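Local coordinates for 11R-lipoxygenase (Gersemia fruticosa, PDB 3VF1), which is a calcium-dependent lipoxygenase with a non-haem iron centre that probably catalyses the addition of molecular oxygen to polyunsaturated fatty acids, at residues W370-I373 and M374-L377; I361-P364 and L365-T368; M659-F662 and K663-A667. All coordinates share one frame; numbering follows the deposited sequence.

Contact 1. Residues W370-I373 and M374-L377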
loop_
_atom_site.group_PDB
_atom_site.type_symbol
_atom_site.label_atom_id
_atom_site.label_comp_id
_atom_site.label_asym_id
_atom_site.label_seq_id
_atom_site.Cartn_x
_atom_site.Cartn_y
_atom_site.Cartn_z
ATOM N N TRP A 370 -30.611 -17.614 -14.035
ATOM C CA TRP A 370 -29.575 -18.359 -13.328
ATOM C C TRP A 370 -28.284 -18.409 -14.140
ATOM O O TRP A 370 -27.194 -18.302 -13.585
ATOM C CB TRP A 370 -30.051 -19.777 -13.000
ATOM C CG TRP A 370 -30.946 -19.839 -11.797
ATOM C CD1 TRP A 370 -32.244 -20.258 -11.758
ATOM C CD2 TRP A 370 -30.608 -19.459 -10.456
ATOM N NE1 TRP A 370 -32.732 -20.167 -10.478
ATOM C CE2 TRP A 370 -31.748 -19.679 -9.660
ATOM C CE3 TRP A 370 -29.451 -18.955 -9.854
ATOM C CZ2 TRP A 370 -31.765 -19.414 -8.291
ATOM C CZ3 TRP A 370 -29.469 -18.693 -8.497
ATOM C CH2 TRP A 370 -30.620 -18.923 -7.730
ATOM N N ASP A 371 -28.410 -18.571 -15.455
ATOM C CA ASP A 371 -27.243 -18.578 -16.334
ATOM C C ASP A 371 -26.514 -17.246 -16.256
ATOM O O ASP A 371 -25.292 -17.204 -16.156
ATOM C CB ASP A 371 -27.651 -18.858 -17.786
ATOM C CG ASP A 371 -27.612 -20.336 -18.134
ATOM O OD1 ASP A 371 -27.429 -21.164 -17.219
ATOM O OD2 ASP A 371 -27.767 -20.672 -19.328
ATOM N N TRP A 372 -27.273 -16.157 -16.304
ATOM C CA TRP A 372 -26.695 -14.823 -16.249
ATOM C C TRP A 372 -25.950 -14.602 -14.935
ATOM O O TRP A 372 -24.873 -14.008 -14.914
ATOM C CB TRP A 372 -27.780 -13.759 -16.420
ATOM C CG TRP A 372 -27.252 -12.361 -16.330
ATOM C CD1 TRP A 372 -27.651 -11.389 -15.460
ATOM C CD2 TRP A 372 -26.216 -11.782 -17.133
ATOM N NE1 TRP A 372 -26.932 -10.238 -15.677
ATOM C CE2 TRP A 372 -26.044 -10.454 -16.697
ATOM C CE3 TRP A 372 -25.420 -12.257 -18.179
ATOM C CZ2 TRP A 372 -25.108 -9.595 -17.271
ATOM C CZ3 TRP A 372 -24.491 -11.402 -18.747
ATOM C CH2 TRP A 372 -24.343 -10.088 -18.292
ATOM N N ILE A 373 -26.530 -15.082 -13.838
ATOM C CA ILE A 373 -25.886 -14.976 -12.534
ATOM C C ILE A 373 -24.582 -15.766 -12.525
ATOM O O ILE A 373 -23.569 -15.300 -12.006
ATOM C CB ILE A 373 -26.813 -15.471 -11.404
ATOM C CG1 ILE A 373 -27.887 -14.421 -11.120
ATOM C CG2 ILE A 373 -26.017 -15.756 -10.138
ATOM C CD1 ILE A 373 -28.956 -14.874 -10.144
ATOM N N MET A 374 -24.607 -16.960 -13.107
ATOM C CA MET A 374 -23.411 -17.786 -13.194
ATOM C C MET A 374 -22.321 -17.051 -13.971
ATOM O O MET A 374 -21.171 -16.981 -13.535
ATOM C CB MET A 374 -23.731 -19.122 -13.871
ATOM C CG MET A 374 -22.509 -19.996 -14.144
ATOM S SD MET A 374 -21.723 -20.631 -12.646
ATOM C CE MET A 374 -22.811 -21.996 -12.237
ATOM N N ALA A 375 -22.692 -16.496 -15.119
ATOM C CA ALA A 375 -21.742 -15.796 -15.972
ATOM C C ALA A 375 -21.075 -14.651 -15.216
ATOM O O ALA A 375 -19.866 -14.447 -15.320
ATOM C CB ALA A 375 -22.435 -15.272 -17.219
ATOM N N LYS A 376 -21.868 -13.908 -14.449
ATOM C CA LYS A 376 -21.353 -12.775 -13.689
ATOM C C LYS A 376 -20.371 -13.220 -12.609
ATOM O O LYS A 376 -19.359 -12.561 -12.376
ATOM C CB LYS A 376 -22.504 -11.982 -13.065
ATOM C CG LYS A 376 -23.319 -11.188 -14.077
ATOM C CD LYS A 376 -24.321 -10.263 -13.405
ATOM C CE LYS A 376 -25.366 -11.031 -12.611
ATOM N NZ LYS A 376 -26.373 -10.122 -11.998
ATOM N N LEU A 377 -20.667 -14.336 -11.953
ATOM C CA LEU A 377 -19.806 -14.847 -10.894
ATOM C C LEU A 377 -18.418 -15.178 -11.425
ATOM O O LEU A 377 -17.418 -14.930 -10.755
ATOM C CB LEU A 377 -20.428 -16.083 -10.241
ATOM C CG LEU A 377 -21.671 -15.813 -9.387
ATOM C CD1 LEU A 377 -22.380 -17.112 -9.032
ATOM C CD2 LEU A 377 -21.297 -15.050 -8.126
#
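The butyl chain of Lys376 crosses the indole of Trp372 at about a right angle, one helical turn further on. Trp372 holds CG anti to its own N (chi1 178°), which swings the ring out beside the helix and presents one face to the lysine. CG of Lys376 sits over that face in a CH-pi contact, 4.1 Å from the centroid of the five-membered ring. CD of Lys376 then runs on to 3.5 Å from NE1 of Trp372, and a bend at chi3 (-63°) keeps CE equally near the same nitrogen. At the six-membered side of the indole, CB of Ala375 approaches CE3 of Trp372 obliquely at 4.3 Å. Elsewhere on the helix, Ile373 and Leu377 lie side by side and point the same way, with CG2 of the isoleucine 4.0 Å from CD1 of the leucine; both also reach Ile612. Regular i to i+4 backbone bonds run through these first turns of helix 369-410, among them Lys376 N to Trp372 O at 3.0 Å, and Trp372 packs on Pro346 and Ile349 of strand 344-350. Asp371 turns elsewhere, OD2 receiving Gly605 N and OD1 Ser607 N. One carboxylate oxygen, OD1 of Asp254, takes both the Lys376 ammonium, in a salt bridge, and the Trp372 indole N-H, which fixes both ends of the pair, keeps the lysine methylenes over the indole and would probably offset the lysine charge.

Contact 2. Residues I361-P364 and L365-T368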
loop_
_atom_site.group_PDB
_atom_site.type_symbol
_atom_site.label_atom_id
_atom_site.label_comp_id
_atom_site.label_asym_id
_atom_site.label_seq_id
_atom_site.Cartn_x
_atom_site.Cartn_y
_atom_site.Cartn_z
ATOM N N ILE A 361 -21.461 -16.203 -26.002
ATOM C CA ILE A 361 -21.665 -14.912 -25.362
ATOM C C ILE A 361 -22.925 -14.946 -24.504
ATOM O O ILE A 361 -24.014 -15.242 -24.995
ATOM C CB ILE A 361 -21.774 -13.784 -26.401
ATOM C CG1 ILE A 361 -20.463 -13.674 -27.182
ATOM C CG2 ILE A 361 -22.105 -12.465 -25.718
ATOM C CD1 ILE A 361 -20.462 -12.614 -28.258
ATOM N N TRP A 362 -22.763 -14.643 -23.219
ATOM C CA TRP A 362 -23.872 -14.647 -22.274
ATOM C C TRP A 362 -24.466 -13.251 -22.170
ATOM O O TRP A 362 -23.756 -12.255 -22.261
ATOM C CB TRP A 362 -23.399 -15.119 -20.900
ATOM C CG TRP A 362 -22.692 -16.435 -20.942
ATOM C CD1 TRP A 362 -21.377 -16.650 -21.237
ATOM C CD2 TRP A 362 -23.259 -17.724 -20.683
ATOM N NE1 TRP A 362 -21.090 -17.993 -21.176
ATOM C CE2 TRP A 362 -22.229 -18.673 -20.836
ATOM C CE3 TRP A 362 -24.538 -18.168 -20.333
ATOM C CZ2 TRP A 362 -22.438 -20.038 -20.655
ATOM C CZ3 TRP A 362 -24.742 -19.523 -20.154
ATOM C CH2 TRP A 362 -23.698 -20.442 -20.314
ATOM N N THR A 363 -25.777 -13.188 -21.973
ATOM C CA THR A 363 -26.497 -11.924 -21.997
ATOM C C THR A 363 -27.822 -12.060 -21.251
ATOM O O THR A 363 -28.545 -13.035 -21.443
ATOM C CB THR A 363 -26.756 -11.494 -23.456
ATOM O OG1 THR A 363 -25.616 -10.788 -23.959
ATOM C CG2 THR A 363 -27.956 -10.611 -23.561
ATOM N N PRO A 364 -28.149 -11.079 -20.395
ATOM C CA PRO A 364 -29.369 -11.168 -19.580
ATOM C C PRO A 364 -30.641 -11.101 -20.420
ATOM O O PRO A 364 -31.710 -11.496 -19.963
ATOM C CB PRO A 364 -29.264 -9.949 -18.659
ATOM C CG PRO A 364 -28.425 -8.978 -19.413
ATOM C CD PRO A 364 -27.439 -9.806 -20.183
ATOM N N LEU A 365 -30.512 -10.587 -21.637
ATOM C CA LEU A 365 -31.607 -10.545 -22.600
ATOM C C LEU A 365 -31.924 -11.909 -23.220
ATOM O O LEU A 365 -33.093 -12.247 -23.414
ATOM C CB LEU A 365 -31.259 -9.557 -23.714
ATOM C CG LEU A 365 -32.393 -9.115 -24.635
ATOM C CD1 LEU A 365 -33.399 -8.269 -23.874
ATOM C CD2 LEU A 365 -31.831 -8.350 -25.824
ATOM N N LYS A 366 -30.889 -12.689 -23.523
ATOM C CA LYS A 366 -31.052 -13.927 -24.281
ATOM C C LYS A 366 -30.892 -15.176 -23.418
ATOM O O LYS A 366 -31.261 -16.274 -23.834
ATOM C CB LYS A 366 -30.032 -13.984 -25.424
ATOM C CG LYS A 366 -30.209 -12.909 -26.484
ATOM C CD LYS A 366 -31.555 -13.025 -27.179
ATOM C CE LYS A 366 -31.703 -11.992 -28.282
ATOM N NZ LYS A 366 -33.054 -12.035 -28.904
ATOM N N ASP A 367 -30.338 -15.013 -22.222
ATOM C CA ASP A 367 -30.059 -16.155 -21.357
ATOM C C ASP A 367 -30.977 -16.189 -20.145
ATOM O O ASP A 367 -31.604 -15.188 -19.794
ATOM C CB ASP A 367 -28.601 -16.134 -20.899
ATOM C CG ASP A 367 -27.634 -16.418 -22.029
ATOM O OD1 ASP A 367 -27.334 -17.605 -22.268
ATOM O OD2 ASP A 367 -27.174 -15.459 -22.681
ATOM N N THR A 368 -31.045 -17.350 -19.504
ATOM C CA THR A 368 -31.864 -17.513 -18.313
ATOM C C THR A 368 -31.266 -16.687 -17.185
ATOM O O THR A 368 -30.113 -16.259 -17.260
ATOM C CB THR A 368 -31.941 -18.986 -17.873
ATOM O OG1 THR A 368 -30.652 -19.427 -17.432
ATOM C CG2 THR A 368 -32.419 -19.873 -19.019
HETATM O O HOH W 1 -31.543 -12.966 -17.724
#
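Thr363 O is gripped by two backbone N-H groups, Asp367 N at 2.8 Å and, more weakly, Lys366 N at 3.2 Å. The stronger donor lies nearly along the C=O axis (171°), and the pair closes one helix-like turn after the strand 361-362. Asp367 returns the grip through its side chain: with CG beside its own N (chi1 -69°), the carboxylate folds back and OD2 accepts Thr363 N at 2.8 Å, met from above the carboxylate plane. OD1 of Asp367 comes obliquely to the Trp362 ring, 3.4 Å from its CE3, the ring and carboxylate planes being 37° apart. This oxygen is also bound by a salt bridge to Lys604 NZ, and the same lysine makes a cation-pi contact with Trp362. Across the turn, CG2 of Thr363 lies alongside CB of Leu365 at 3.5 Å, while OG1 of Thr363 bonds to Ile347 O. A water donates to Pro364 O and Asp367 O, bridging the two carbonyls. Thr368 follows as the N-cap, its OG1 taking Asp371 N. Asp367 thus works at both oxygens, tying the strand end with one and balancing Lys604 with the other; the lysine's charge would probably offset the cost of holding a carboxylate close to the indole.

Contact 3. Residues M659-F662 and K663-A667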
loop_
_atom_site.group_PDB
_atom_site.type_symbol
_atom_site.label_atom_id
_atom_site.label_comp_id
_atom_site.label_asym_id
_atom_site.label_seq_id
_atom_site.Cartn_x
_atom_site.Cartn_y
_atom_site.Cartn_z
ATOM N N MET A 659 3.210 21.453 5.646
ATOM C CA MET A 659 2.467 20.336 6.208
ATOM C C MET A 659 1.098 20.775 6.727
ATOM O O MET A 659 0.117 20.049 6.595
ATOM C CB MET A 659 3.266 19.688 7.341
ATOM C CG MET A 659 4.348 18.733 6.863
ATOM S SD MET A 659 5.584 18.366 8.128
ATOM C CE MET A 659 4.560 18.246 9.594
ATOM N N ALA A 660 1.032 21.963 7.319
ATOM C CA ALA A 660 -0.223 22.468 7.864
ATOM C C ALA A 660 -1.201 22.800 6.740
ATOM O O ALA A 660 -2.400 22.548 6.853
ATOM C CB ALA A 660 0.030 23.691 8.731
ATOM N N LYS A 661 -0.681 23.371 5.659
ATOM C CA LYS A 661 -1.489 23.679 4.485
ATOM C C LYS A 661 -2.028 22.382 3.890
ATOM O O LYS A 661 -3.165 22.318 3.417
ATOM C CB LYS A 661 -0.638 24.422 3.456
ATOM C CG LYS A 661 -1.305 24.642 2.107
ATOM C CD LYS A 661 -0.283 25.110 1.081
ATOM C CE LYS A 661 -0.865 25.159 -0.320
ATOM N NZ LYS A 661 0.200 25.346 -1.344
ATOM N N PHE A 662 -1.189 21.351 3.924
ATOM C CA PHE A 662 -1.559 20.016 3.474
ATOM C C PHE A 662 -2.768 19.512 4.261
ATOM O O PHE A 662 -3.777 19.113 3.679
ATOM C CB PHE A 662 -0.359 19.082 3.662
ATOM C CG PHE A 662 -0.535 17.712 3.070
ATOM C CD1 PHE A 662 -1.034 17.542 1.789
ATOM C CD2 PHE A 662 -0.164 16.589 3.792
ATOM C CE1 PHE A 662 -1.175 16.273 1.251
ATOM C CE2 PHE A 662 -0.301 15.323 3.259
ATOM C CZ PHE A 662 -0.806 15.164 1.988
ATOM N N LYS A 663 -2.667 19.550 5.586
ATOM C CA LYS A 663 -3.750 19.094 6.453
ATOM C C LYS A 663 -5.031 19.892 6.226
ATOM O O LYS A 663 -6.132 19.362 6.362
ATOM C CB LYS A 663 -3.335 19.191 7.923
ATOM C CG LYS A 663 -2.154 18.304 8.290
ATOM C CD LYS A 663 -1.865 18.336 9.783
ATOM C CE LYS A 663 -2.990 17.704 10.586
ATOM N NZ LYS A 663 -2.641 17.579 12.028
ATOM N N SER A 664 -4.885 21.167 5.882
ATOM C CA SER A 664 -6.040 22.024 5.641
ATOM C C SER A 664 -6.721 21.643 4.330
ATOM O O SER A 664 -7.947 21.669 4.226
ATOM C CB SER A 664 -5.622 23.494 5.605
ATOM O OG SER A 664 -6.744 24.339 5.398
ATOM N N ASN A 665 -5.921 21.290 3.330
ATOM C CA ASN A 665 -6.457 20.859 2.048
ATOM C C ASN A 665 -7.145 19.504 2.165
ATOM O O ASN A 665 -8.131 19.239 1.479
ATOM C CB ASN A 665 -5.350 20.792 0.996
ATOM C CG ASN A 665 -4.880 22.163 0.556
ATOM O OD1 ASN A 665 -5.593 23.155 0.712
ATOM N ND2 ASN A 665 -3.679 22.226 -0.005
ATOM N N LEU A 666 -6.619 18.651 3.039
ATOM C CA LEU A 666 -7.216 17.347 3.290
ATOM C C LEU A 666 -8.552 17.504 4.003
ATOM O O LEU A 666 -9.521 16.816 3.686
ATOM C CB LEU A 666 -6.278 16.481 4.131
ATOM C CG LEU A 666 -4.971 16.065 3.457
ATOM C CD1 LEU A 666 -4.127 15.227 4.407
ATOM C CD2 LEU A 666 -5.244 15.306 2.170
ATOM N N ALA A 667 -8.596 18.417 4.967
ATOM C CA ALA A 667 -9.816 18.680 5.716
ATOM C C ALA A 667 -10.934 19.128 4.778
ATOM O O ALA A 667 -12.108 18.853 5.024
ATOM C CB ALA A 667 -9.564 19.734 6.784
#
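Leu666 lays a methyl over the ring of Phe662, the main apolar contact of this helical turn. CD1 of Leu666 stands 4.1 Å from the centroid of the Phe662 ring and 15° off the ring normal, a CH-pi contact displaced toward the rim on the side of CE2. The two side chains cross obliquely. Leu666 keeps CG beside its N (chi1 -66°), folding it back toward the preceding turn, where its CG is 3.3 Å from Phe662 O.

Between the polar side chains the contact is again van der Waals. Lys661 extends fully, and its CG comes 4.0 Å from ND2 of Asn665, with CE at a similar distance, so the amide lies near the aliphatic part of the lysine rather than its charge, which pairs with Asp509. CG of Asn665 also sits 3.3 Å from Lys661 O, but the amide nitrogen makes no hydrogen bond there, the angle being poor. With an alanine in place of Asn665, the amide flanking the lysine chain would be lost, which would probably leave the methylenes of Lys661 with less to lie against.

Backbone bonds of the alpha-helical i to i+4 pattern underlie all this: Lys663, Ser664, Asn665 and Leu666 donate to Met659, Ala660, Lys661 and Phe662 in turn. The last two are 2.9 Å long, from Asn665 N to Lys661 O and from Leu666 N to Phe662 O.

The turn belongs to the helix 653-676, which packs against the helix 491-514. Phe662 stacks on Phe506 and touches Val502, Met659 also meets Phe506, and Lys661 leans on Gln505. Tyr645 and Leu642, from a loop, cover Phe662 and Leu666 respectively, while Ala660, Lys663 and Ser664 lie on the exposed side.

In the fold
Contacts 1 and 2 adjoin in space and in sequence, their centres 9 Å apart: the turn after strand 361-362 leads directly into helix 369-410. They touch where Trp372 CH2 lies 3.6 Å from Pro364 CD and where Ala375 CB lies 3.8 Å from Trp362 CB, so the helix start is packed onto the strand end and the turn that precede it. None of the three lies at the iron site, yet the helix of contact 1 continues to the iron ligands His392 and His397. Contact 3 is remote, its centre 46 Å from that of contact 1 and 50 Å from that of contact 2; it packs on helix 491-514, which contributes Lys493, Asp494 and Leu497 to the glycan pocket.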